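Long-range contacts in DNA-binding transcriptional repressor YiaJ (Escherichia coli, PDB 1YSQ), which represses transcription of the yiaKLMNOPQRS operon, which may serve the use of 2,3-diketo-L-gulonate, and is seen here as its C-terminal, IclR-type effector-binding domain: residues Leu96-Ile101 with Arg123-Leu128; Gly129-Val135 with Val148-Thr154; Asn30-Arg34 with Met69-Met74. One frame throughout, in Å; residues are numbered along the deposited sequence.

Interaction 1. Residues Leu96-Ile101 with Arg123-Leu128; sequences LTRNTI and REENEL
The guanidinium of Arg98 has Leu128 over one face, with CD2 3.9 Å above the plane and over its centre; the leucine stands roughly perpendicular to the arginine chain, so a flat cation is laid on a branched apolar end. The same methyl, Leu128 CD2, also meets the amide of Asn99 at ND2. That amide is turned so that Glu124 O lies almost in its plane, and Asn99 ND2 gives Glu124 O a fairly straight bond of 3.2 Å, arriving from above the carbonyl plane. Glu124 O accepts a second bond, 2.6 Å from Thr97 OG1, and this one comes in the carbonyl plane on a lone pair. Thr97 OG1 sits between its own backbone N and carbonyl carbon (chi1 69°), where it can also accept from Asn99 N, 3.1 Å away. This is an ST turn, set within a type I beta turn from Thr97 to Thr100, and a threonine suits the spot because one hydroxyl both donates across the contact and accepts within its loop. The methyl Thr97 CG2 packs on Asn126 O. Thr100 works in the same double way: its OG1 accepts from Thr97 N and donates to Glu125 O at 2.7 Å. Two loops of the effector-binding domain, one leading to helix 104-117 and the other joining strands 120-123 and 130-137, are thus joined mainly by side-chain donors reaching backbone carbonyls. Glu125 lies against the first loop, its CG 3.4 Å from Asn99 O. Its carboxylate is buried but well matched: Arg123 N bonds to OE2 from above the carboxylate plane, Lys71 forms a salt bridge with OE1, and a water bridges Glu125 OE1 to Ile101 N.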
loop_
_atom_site.group_PDB
_atom_site.type_symbol
_atom_site.label_atom_id
_atom_site.label_comp_id
_atom_site.label_asym_id
_atom_site.label_seq_id
_atom_site.Cartn_x
_atom_site.Cartn_y
_atom_site.Cartn_z
ATOM N N LEU A 96 -2.974 -17.511 -1.327
ATOM C CA LEU A 96 -3.264 -17.079 -2.691
ATOM C C LEU A 96 -2.154 -17.480 -3.658
ATOM O O LEU A 96 -2.422 -17.905 -4.794
ATOM C CB LEU A 96 -3.510 -15.560 -2.735
ATOM C CG LEU A 96 -4.563 -14.997 -1.769
ATOM C CD1 LEU A 96 -4.678 -13.493 -1.953
ATOM C CD2 LEU A 96 -5.925 -15.667 -1.934
ATOM N N THR A 97 -0.909 -17.326 -3.214
ATOM C CA THR A 97 0.251 -17.888 -3.914
ATOM C C THR A 97 1.122 -18.575 -2.897
ATOM O O THR A 97 0.846 -18.517 -1.687
ATOM C CB THR A 97 1.099 -16.792 -4.628
ATOM O OG1 THR A 97 1.747 -15.964 -3.648
ATOM C CG2 THR A 97 0.233 -15.851 -5.424
ATOM N N ARG A 98 2.202 -19.191 -3.383
ATOM C CA ARG A 98 3.193 -19.807 -2.509
ATOM C C ARG A 98 3.896 -18.787 -1.588
ATOM O O ARG A 98 4.578 -19.168 -0.638
ATOM C CB ARG A 98 4.231 -20.550 -3.359
ATOM C CG ARG A 98 5.032 -19.641 -4.283
ATOM C CD ARG A 98 6.118 -20.351 -5.081
ATOM N NE ARG A 98 6.823 -19.432 -5.979
ATOM C CZ ARG A 98 6.764 -19.479 -7.317
ATOM N NH1 ARG A 98 6.032 -20.404 -7.935
ATOM N NH2 ARG A 98 7.441 -18.595 -8.047
ATOM N N ASN A 99 3.729 -17.496 -1.886
ATOM C CA ASN A 99 4.391 -16.418 -1.150
ATOM C C ASN A 99 3.512 -15.704 -0.131
ATOM O O ASN A 99 4.028 -14.953 0.694
ATOM C CB ASN A 99 4.956 -15.374 -2.120
ATOM C CG ASN A 99 5.867 -15.994 -3.163
ATOM O OD1 ASN A 99 6.846 -16.661 -2.816
ATOM N ND2 ASN A 99 5.547 -15.791 -4.442
ATOM N N THR A 100 2.205 -15.944 -0.186
ATOM C CA THR A 100 1.261 -15.286 0.720
ATOM C C THR A 100 1.638 -15.597 2.158
ATOM O O THR A 100 1.996 -16.738 2.470
ATOM C CB THR A 100 -0.167 -15.768 0.451
ATOM O OG1 THR A 100 -0.443 -15.666 -0.950
ATOM C CG2 THR A 100 -1.189 -14.831 1.128
ATOM N N ILE A 101 1.551 -14.586 3.027
ATOM C CA ILE A 101 1.912 -14.761 4.415
ATOM C C ILE A 101 0.669 -15.222 5.167
ATOM O O ILE A 101 -0.252 -14.428 5.407
ATOM C CB ILE A 101 2.499 -13.456 5.015
ATOM C CG1 ILE A 101 3.711 -12.972 4.195
ATOM C CG2 ILE A 101 2.900 -13.679 6.474
ATOM C CD1 ILE A 101 4.129 -11.532 4.496
ATOM N N ARG A 123 5.309 -9.047 -2.386
ATOM C CA ARG A 123 6.291 -9.844 -3.117
ATOM C C ARG A 123 5.577 -11.044 -3.713
ATOM O O ARG A 123 5.716 -12.186 -3.226
ATOM C CB ARG A 123 7.440 -10.289 -2.189
ATOM C CG ARG A 123 8.288 -9.134 -1.672
ATOM C CD ARG A 123 9.389 -9.531 -0.654
ATOM N NE ARG A 123 9.993 -8.326 -0.081
ATOM C CZ ARG A 123 9.548 -7.698 1.015
ATOM N NH1 ARG A 123 8.508 -8.169 1.691
ATOM N NH2 ARG A 123 10.150 -6.593 1.441
ATOM N N GLU A 124 4.798 -10.777 -4.765
ATOM C CA GLU A 124 3.984 -11.816 -5.428
ATOM C C GLU A 124 3.126 -12.636 -4.447
ATOM O O GLU A 124 3.035 -13.878 -4.549
ATOM C CB GLU A 124 4.884 -12.739 -6.259
ATOM C CG GLU A 124 5.767 -12.010 -7.264
ATOM C CD GLU A 124 6.660 -12.985 -8.015
ATOM O OE1 GLU A 124 7.798 -13.206 -7.565
ATOM O OE2 GLU A 124 6.205 -13.548 -9.027
ATOM N N GLU A 125 2.508 -11.936 -3.496
ATOM C CA GLU A 125 1.649 -12.561 -2.488
ATOM C C GLU A 125 0.184 -12.648 -2.923
ATOM O O GLU A 125 -0.609 -13.343 -2.291
ATOM C CB GLU A 125 1.750 -11.806 -1.154
ATOM C CG GLU A 125 3.144 -11.859 -0.544
ATOM C CD GLU A 125 3.427 -10.679 0.376
ATOM O OE1 GLU A 125 2.557 -10.354 1.218
ATOM O OE2 GLU A 125 4.505 -10.070 0.225
ATOM N N ASN A 126 -0.177 -11.937 -3.991
ATOM C CA ASN A 126 -1.528 -12.018 -4.547
ATOM C C ASN A 126 -1.569 -12.788 -5.853
ATOM O O ASN A 126 -2.447 -13.620 -6.061
ATOM C CB ASN A 126 -2.098 -10.629 -4.780
ATOM C CG ASN A 126 -2.481 -9.962 -3.501
ATOM O OD1 ASN A 126 -3.594 -10.156 -2.989
ATOM N ND2 ASN A 126 -1.561 -9.177 -2.955
ATOM N N GLU A 127 -0.610 -12.492 -6.724
ATOM C CA GLU A 127 -0.495 -13.151 -8.014
ATOM C C GLU A 127 0.964 -13.157 -8.444
ATOM O O GLU A 127 1.669 -12.143 -8.324
ATOM C CB GLU A 127 -1.356 -12.439 -9.062
ATOM C CG GLU A 127 -1.237 -13.028 -10.455
ATOM C CD GLU A 127 -2.007 -12.249 -11.499
ATOM O OE1 GLU A 127 -2.932 -11.480 -11.143
ATOM O OE2 GLU A 127 -1.686 -12.428 -12.686
ATOM N N LEU A 128 1.424 -14.305 -8.944
ATOM C CA LEU A 128 2.786 -14.383 -9.444
ATOM C C LEU A 128 2.934 -13.381 -10.563
ATOM O O LEU A 128 1.984 -13.150 -11.324
ATOM C CB LEU A 128 3.140 -15.796 -9.932
ATOM C CG LEU A 128 3.137 -16.902 -8.871
ATOM C CD1 LEU A 128 3.573 -18.224 -9.512
ATOM C CD2 LEU A 128 4.025 -16.572 -7.665
HETATM O O HOH W 1 0.633 -11.939 2.189
#

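Interaction 2. Residues Gly129-Val135 with Val148-Thr154; sequences GVSCIAV and VSISLST. With PO4 (phosphate ion), chain C; PO4 (phosphate ion), chain B.
Val148 pairs with Val135 through two backbone hydrogen bonds, and Val135 CG2 lies 4.2 Å from Val148 CB on the apolar face of an antiparallel ladder. Ser149 turns to the other face, where its CB touches Ala134 CB at 3.7 Å; the small pair suits strands whose CA atoms approach closely here. Ser149 OG, held between its backbone N and carbonyl carbon (chi1 77°), faces a phosphate ion, with O3 2.9 Å away. Ile150 makes a hydrogen-bonded pair with Ile133, both isoleucines adding bulk to the apolar face. Ser151, opposite Cys132 in a non-hydrogen-bonded pair, sets its OG 3.6 Å from Cys132 SG, while the hydroxyl bonds to Asn30. Leu152 exchanges backbone bonds with Ser131 and rests CD2 against Ser131 O. Ser153 ends the strand as the N-cap of the next helix: its OG caps Arg156 N, and its N and OG both bond to O2 of a second phosphate ion, Ser153 N lying 2.9 Å from that oxygen. Thr154 N then donates to Gly129 O from well above the carbonyl plane, and Thr154 OG1 shares a 2.8 Å hydrogen bond with Ser131 OG, a polar link at the helix start. Gly129 has a positive phi of 84°, at which a CB would press on the preceding carbonyl. This hairpin lies inside the six-stranded antiparallel sheet, flanked by strands 28-35 and 120-123; helices 154-160 and 162-182 pack on its valine, isoleucine and leucine face, and helix 68-75 on the face carrying Ala134 and Ser149.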
loop_
_atom_site.group_PDB
_atom_site.type_symbol
_atom_site.label_atom_id
_atom_site.label_comp_id
_atom_site.label_asym_id
_atom_site.label_seq_id
_atom_site.Cartn_x
_atom_site.Cartn_y
_atom_site.Cartn_z
ATOM N N GLY A 129 4.111 -12.763 -10.632
ATOM C CA GLY A 129 4.380 -11.745 -11.635
ATOM C C GLY A 129 3.912 -10.332 -11.314
ATOM O O GLY A 129 4.182 -9.416 -12.077
ATOM N N VAL A 130 3.207 -10.156 -10.198
ATOM C CA VAL A 130 2.727 -8.847 -9.776
ATOM C C VAL A 130 3.356 -8.531 -8.419
ATOM O O VAL A 130 3.259 -9.341 -7.482
ATOM C CB VAL A 130 1.179 -8.811 -9.648
ATOM C CG1 VAL A 130 0.683 -7.435 -9.146
ATOM C CG2 VAL A 130 0.505 -9.208 -10.979
ATOM N N SER A 131 4.009 -7.369 -8.342
ATOM C CA SER A 131 4.633 -6.864 -7.111
ATOM C C SER A 131 4.124 -5.466 -6.788
ATOM O O SER A 131 3.641 -4.766 -7.683
ATOM C CB SER A 131 6.146 -6.817 -7.288
ATOM O OG SER A 131 6.644 -8.127 -7.504
ATOM N N CYS A 132 4.218 -5.048 -5.521
ATOM C CA CYS A 132 3.888 -3.669 -5.164
ATOM C C CYS A 132 4.872 -3.132 -4.138
ATOM O O CYS A 132 5.503 -3.913 -3.407
ATOM C CB CYS A 132 2.461 -3.577 -4.591
ATOM S SG CYS A 132 1.265 -4.416 -5.656
ATOM N N ILE A 133 5.002 -1.803 -4.095
ATOM C CA ILE A 133 5.780 -1.127 -3.027
ATOM C C ILE A 133 4.827 -0.124 -2.397
ATOM O O ILE A 133 4.148 0.602 -3.120
ATOM C CB ILE A 133 6.999 -0.364 -3.601
ATOM C CG1 ILE A 133 7.821 -1.246 -4.538
ATOM C CG2 ILE A 133 7.912 0.169 -2.456
ATOM C CD1 ILE A 133 8.699 -0.433 -5.499
ATOM N N ALA A 134 4.780 -0.068 -1.065
ATOM C CA ALA A 134 3.804 0.784 -0.385
ATOM C C ALA A 134 4.469 1.564 0.755
ATOM O O ALA A 134 5.481 1.115 1.331
ATOM C CB ALA A 134 2.645 -0.064 0.154
ATOM N N VAL A 135 3.913 2.739 1.050
ATOM C CA VAL A 135 4.368 3.587 2.150
ATOM C C VAL A 135 3.169 4.159 2.935
ATOM O O VAL A 135 2.079 4.320 2.387
ATOM C CB VAL A 135 5.254 4.780 1.659
ATOM C CG1 VAL A 135 6.594 4.297 1.116
ATOM C CG2 VAL A 135 4.507 5.648 0.630
ATOM N N VAL A 148 -0.030 4.763 0.282
ATOM C CA VAL A 148 0.119 4.882 -1.165
ATOM C C VAL A 148 0.922 3.682 -1.644
ATOM O O VAL A 148 1.851 3.257 -0.962
ATOM C CB VAL A 148 0.927 6.154 -1.560
ATOM C CG1 VAL A 148 0.972 6.348 -3.097
ATOM C CG2 VAL A 148 0.388 7.404 -0.882
ATOM N N SER A 149 0.594 3.154 -2.826
ATOM C CA SER A 149 1.408 2.080 -3.387
ATOM C C SER A 149 1.604 2.189 -4.890
ATOM O O SER A 149 0.829 2.863 -5.576
ATOM C CB SER A 149 0.842 0.703 -2.977
ATOM O OG SER A 149 -0.308 0.358 -3.732
ATOM N N ILE A 150 2.677 1.567 -5.383
ATOM C CA ILE A 150 2.926 1.444 -6.817
ATOM C C ILE A 150 2.827 -0.033 -7.170
ATOM O O ILE A 150 3.475 -0.856 -6.517
ATOM C CB ILE A 150 4.351 1.964 -7.187
ATOM C CG1 ILE A 150 4.485 3.468 -6.896
ATOM C CG2 ILE A 150 4.662 1.631 -8.664
ATOM C CD1 ILE A 150 5.937 4.047 -7.084
ATOM N N SER A 151 2.035 -0.385 -8.194
ATOM C CA SER A 151 1.990 -1.775 -8.663
ATOM C C SER A 151 2.715 -1.851 -9.992
ATOM O O SER A 151 2.612 -0.932 -10.814
ATOM C CB SER A 151 0.547 -2.288 -8.871
ATOM O OG SER A 151 -0.328 -1.950 -7.802
ATOM N N LEU A 152 3.433 -2.952 -10.202
ATOM C CA LEU A 152 4.169 -3.170 -11.439
ATOM C C LEU A 152 4.517 -4.647 -11.548
ATOM O O LEU A 152 4.365 -5.391 -10.574
ATOM C CB LEU A 152 5.436 -2.295 -11.488
ATOM C CG LEU A 152 6.624 -2.625 -10.573
ATOM C CD1 LEU A 152 7.854 -1.836 -11.040
ATOM C CD2 LEU A 152 6.345 -2.338 -9.106
ATOM N N SER A 153 4.967 -5.079 -12.728
ATOM C CA SER A 153 5.400 -6.463 -12.903
ATOM C C SER A 153 6.660 -6.735 -12.077
ATOM O O SER A 153 7.548 -5.873 -11.949
ATOM C CB SER A 153 5.665 -6.793 -14.383
ATOM O OG SER A 153 6.747 -6.022 -14.879
ATOM N N THR A 154 6.733 -7.944 -11.523
ATOM C CA THR A 154 7.894 -8.368 -10.754
ATOM C C THR A 154 9.152 -8.246 -11.619
ATOM O O THR A 154 10.214 -7.837 -11.147
ATOM C CB THR A 154 7.709 -9.815 -10.337
ATOM O OG1 THR A 154 6.471 -9.931 -9.627
ATOM C CG2 THR A 154 8.789 -10.222 -9.321
HETATM P P PO4 C . 5.382 -2.533 -15.987
HETATM O O1 PO4 C . 5.260 -2.972 -17.421
HETATM O O2 PO4 C . 5.738 -3.712 -15.137
HETATM O O3 PO4 C . 6.408 -1.443 -15.949
HETATM O O4 PO4 C . 4.072 -1.950 -15.494
HETATM P P PO4 B . -1.534 -3.137 -2.286
HETATM O O1 PO4 B . -0.762 -4.469 -2.337
HETATM O O2 PO4 B . -1.200 -2.335 -1.070
HETATM O O3 PO4 B . -1.306 -2.307 -3.535
HETATM O O4 PO4 B . -3.004 -3.520 -2.223
#

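Interaction 3. Residues Asn30-Arg34 with Met69-Met74; sequences NFSSR and MGKIYM. With PO4 (phosphate ion), chain D; PO4 (phosphate ion), chain B.
Arg34 turns CG away from its own backbone N (chi1 -162°) and keeps its chain straight to NE, which lays CB and CG over the ring of Tyr73; the tyrosine's CG lies anti to the carbonyl carbon (chi1 -64°), carrying the ring from helix 68-75 to the strand. Arg34 CB stands 3.6 Å from the ring centroid, almost on the normal, in a CH-pi contact; on the opposite face lies Met69 O, nearer the rim, so the ring is held between an arginine side chain of the strand and the backbone of its own helix. Arg34 and Tyr73 run antiparallel, so that Tyr73 CB comes to lie over one face of the guanidinium. At the ring's edge Tyr73 OH and Ser32 OG share a hydrogen bond of 2.8 Å. A phenylalanine in place of Tyr73 would probably leave Ser32 OG without its hydroxyl mate. Met69, bent at chi3, lays SD 3.3 Å from Ser32 OG and its methyl CE 3.8 Å from Asn30 CB; its flexible, unbranched chain can lie against both. These contacts pack the helix on the sheet of the GAF-like effector-binding domain. Two phosphate ions, probably from the crystallisation liquor, border them. Met69 N donates to O2 of one in a nearly straight 2.7 Å bond. Arg34 NE is hydrogen-bonded to Asp36 O, while Arg34 NH1 makes a weak 2.7 Å bond to O4 of the other. Backbone N-H at the helix start and Arg34 on the strand both meet anions, which implies that the contact, apolar and hydroxyl-lined within, is probably electropositive at these two places.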
loop_
_atom_site.group_PDB
_atom_site.type_symbol
_atom_site.label_atom_id
_atom_site.label_comp_id
_atom_site.label_asym_id
_atom_site.label_seq_id
_atom_site.Cartn_x
_atom_site.Cartn_y
_atom_site.Cartn_z
ATOM N N ASN A 30 -1.851 3.533 -6.430
ATOM C CA ASN A 30 -2.989 3.195 -5.563
ATOM C C ASN A 30 -2.946 4.061 -4.324
ATOM O O ASN A 30 -1.867 4.338 -3.785
ATOM C CB ASN A 30 -2.900 1.734 -5.083
ATOM C CG ASN A 30 -2.617 0.762 -6.213
ATOM O OD1 ASN A 30 -1.516 0.210 -6.334
ATOM N ND2 ASN A 30 -3.604 0.556 -7.052
ATOM N N PHE A 31 -4.125 4.448 -3.852
ATOM C CA PHE A 31 -4.226 5.249 -2.631
ATOM C C PHE A 31 -5.391 4.714 -1.818
ATOM O O PHE A 31 -6.532 4.688 -2.291
ATOM C CB PHE A 31 -4.442 6.719 -2.999
ATOM C CG PHE A 31 -4.432 7.656 -1.827
ATOM C CD1 PHE A 31 -3.298 7.794 -1.027
ATOM C CD2 PHE A 31 -5.539 8.439 -1.544
ATOM C CE1 PHE A 31 -3.287 8.682 0.070
ATOM C CE2 PHE A 31 -5.522 9.336 -0.450
ATOM C CZ PHE A 31 -4.399 9.445 0.350
ATOM N N SER A 32 -5.091 4.259 -0.606
ATOM C CA SER A 32 -6.107 3.654 0.238
ATOM C C SER A 32 -6.273 4.377 1.568
ATOM O O SER A 32 -5.399 5.160 1.971
ATOM C CB SER A 32 -5.776 2.177 0.490
ATOM O OG SER A 32 -4.722 2.076 1.451
ATOM N N SER A 33 -7.408 4.110 2.224
ATOM C CA SER A 33 -7.623 4.444 3.629
ATOM C C SER A 33 -7.759 3.124 4.375
ATOM O O SER A 33 -7.954 2.064 3.764
ATOM C CB SER A 33 -8.890 5.292 3.812
ATOM O OG SER A 33 -10.034 4.562 3.362
ATOM N N ARG A 34 -7.609 3.170 5.692
ATOM C CA ARG A 34 -7.889 2.008 6.514
ATOM C C ARG A 34 -9.328 2.019 7.004
ATOM O O ARG A 34 -9.818 3.033 7.480
ATOM C CB ARG A 34 -6.941 1.938 7.719
ATOM C CG ARG A 34 -6.918 0.543 8.340
ATOM C CD ARG A 34 -6.449 0.500 9.772
ATOM N NE ARG A 34 -6.536 -0.872 10.264
ATOM C CZ ARG A 34 -5.724 -1.408 11.167
ATOM N NH1 ARG A 34 -4.735 -0.693 11.702
ATOM N NH2 ARG A 34 -5.894 -2.673 11.527
ATOM N N MET A 69 -0.259 -2.165 1.433
ATOM C CA MET A 69 -0.831 -1.071 2.231
ATOM C C MET A 69 -1.481 -1.594 3.529
ATOM O O MET A 69 -1.290 -1.006 4.605
ATOM C CB MET A 69 -1.822 -0.259 1.391
ATOM C CG MET A 69 -1.146 0.607 0.269
ATOM S SD MET A 69 -2.294 1.670 -0.687
ATOM C CE MET A 69 -3.114 0.486 -1.497
ATOM N N GLY A 70 -2.215 -2.708 3.430
ATOM C CA GLY A 70 -2.823 -3.342 4.600
ATOM C C GLY A 70 -1.785 -3.774 5.637
ATOM O O GLY A 70 -1.992 -3.610 6.840
ATOM N N LYS A 71 -0.653 -4.308 5.170
ATOM C CA LYS A 71 0.427 -4.699 6.080
ATOM C C LYS A 71 1.026 -3.480 6.784
ATOM O O LYS A 71 1.356 -3.540 7.976
ATOM C CB LYS A 71 1.494 -5.516 5.346
ATOM C CG LYS A 71 0.994 -6.917 4.970
ATOM C CD LYS A 71 2.131 -7.809 4.419
ATOM C CE LYS A 71 2.654 -7.259 3.087
ATOM N NZ LYS A 71 3.700 -8.123 2.460
ATOM N N ILE A 72 1.117 -2.360 6.070
ATOM C CA ILE A 72 1.548 -1.098 6.692
ATOM C C ILE A 72 0.604 -0.713 7.832
ATOM O O ILE A 72 1.050 -0.384 8.925
ATOM C CB ILE A 72 1.633 0.010 5.624
ATOM C CG1 ILE A 72 2.877 -0.207 4.768
ATOM C CG2 ILE A 72 1.646 1.428 6.252
ATOM C CD1 ILE A 72 2.879 0.607 3.508
ATOM N N TYR A 73 -0.706 -0.779 7.585
ATOM C CA TYR A 73 -1.667 -0.460 8.647
ATOM C C TYR A 73 -1.446 -1.341 9.867
ATOM O O TYR A 73 -1.406 -0.843 10.980
ATOM C CB TYR A 73 -3.106 -0.603 8.143
ATOM C CG TYR A 73 -3.464 0.382 7.043
ATOM C CD1 TYR A 73 -3.103 1.726 7.139
ATOM C CD2 TYR A 73 -4.186 -0.033 5.914
ATOM C CE1 TYR A 73 -3.445 2.652 6.133
ATOM C CE2 TYR A 73 -4.525 0.885 4.890
ATOM C CZ TYR A 73 -4.155 2.219 5.013
ATOM O OH TYR A 73 -4.501 3.120 4.027
ATOM N N MET A 74 -1.287 -2.651 9.665
ATOM C CA MET A 74 -1.020 -3.536 10.818
ATOM C C MET A 74 0.339 -3.248 11.486
ATOM O O MET A 74 0.449 -3.300 12.720
ATOM C CB MET A 74 -1.124 -5.013 10.439
ATOM C CG MET A 74 -2.592 -5.488 10.215
ATOM S SD MET A 74 -2.884 -7.304 10.182
ATOM C CE MET A 74 -1.871 -7.715 8.951
HETATM P P PO4 D . -3.034 2.532 11.751
HETATM O O1 PO4 D . -3.491 2.626 10.310
HETATM O O2 PO4 D . -1.756 1.716 11.836
HETATM O O3 PO4 D . -2.824 3.922 12.316
HETATM O O4 PO4 D . -4.125 1.796 12.500
HETATM P P PO4 B . -1.534 -3.137 -2.286
HETATM O O1 PO4 B . -0.762 -4.469 -2.337
HETATM O O2 PO4 B . -1.200 -2.335 -1.070
HETATM O O3 PO4 B . -1.306 -2.307 -3.535
HETATM O O4 PO4 B . -3.004 -3.520 -2.223
#

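Overall arrangement
Interactions 2 and 3, with centres about 13 Å apart, share the sheet through neighbouring strands, and interaction 1 lies beside it: Asn30 N bonds to Ser149 O at 2.9 Å, and Ile72 CD1 packs on Ala134. Both sheet contacts touch the same phosphate ion, which Ser67 and Ala68 also bind; although probably from the crystallisation liquor, it may mark the effector pocket, and the side chain of Asn126 in interaction 1 comes within about 5 Å of it. Interaction 1 is at the surface, its centre about 12 Å from that of interaction 2 and 17 Å from that of interaction 3. Glu124 OE2 joins it to Gly129 N at 2.8 Å, and Glu125 OE1 to Lys71 NZ at 2.8 Å.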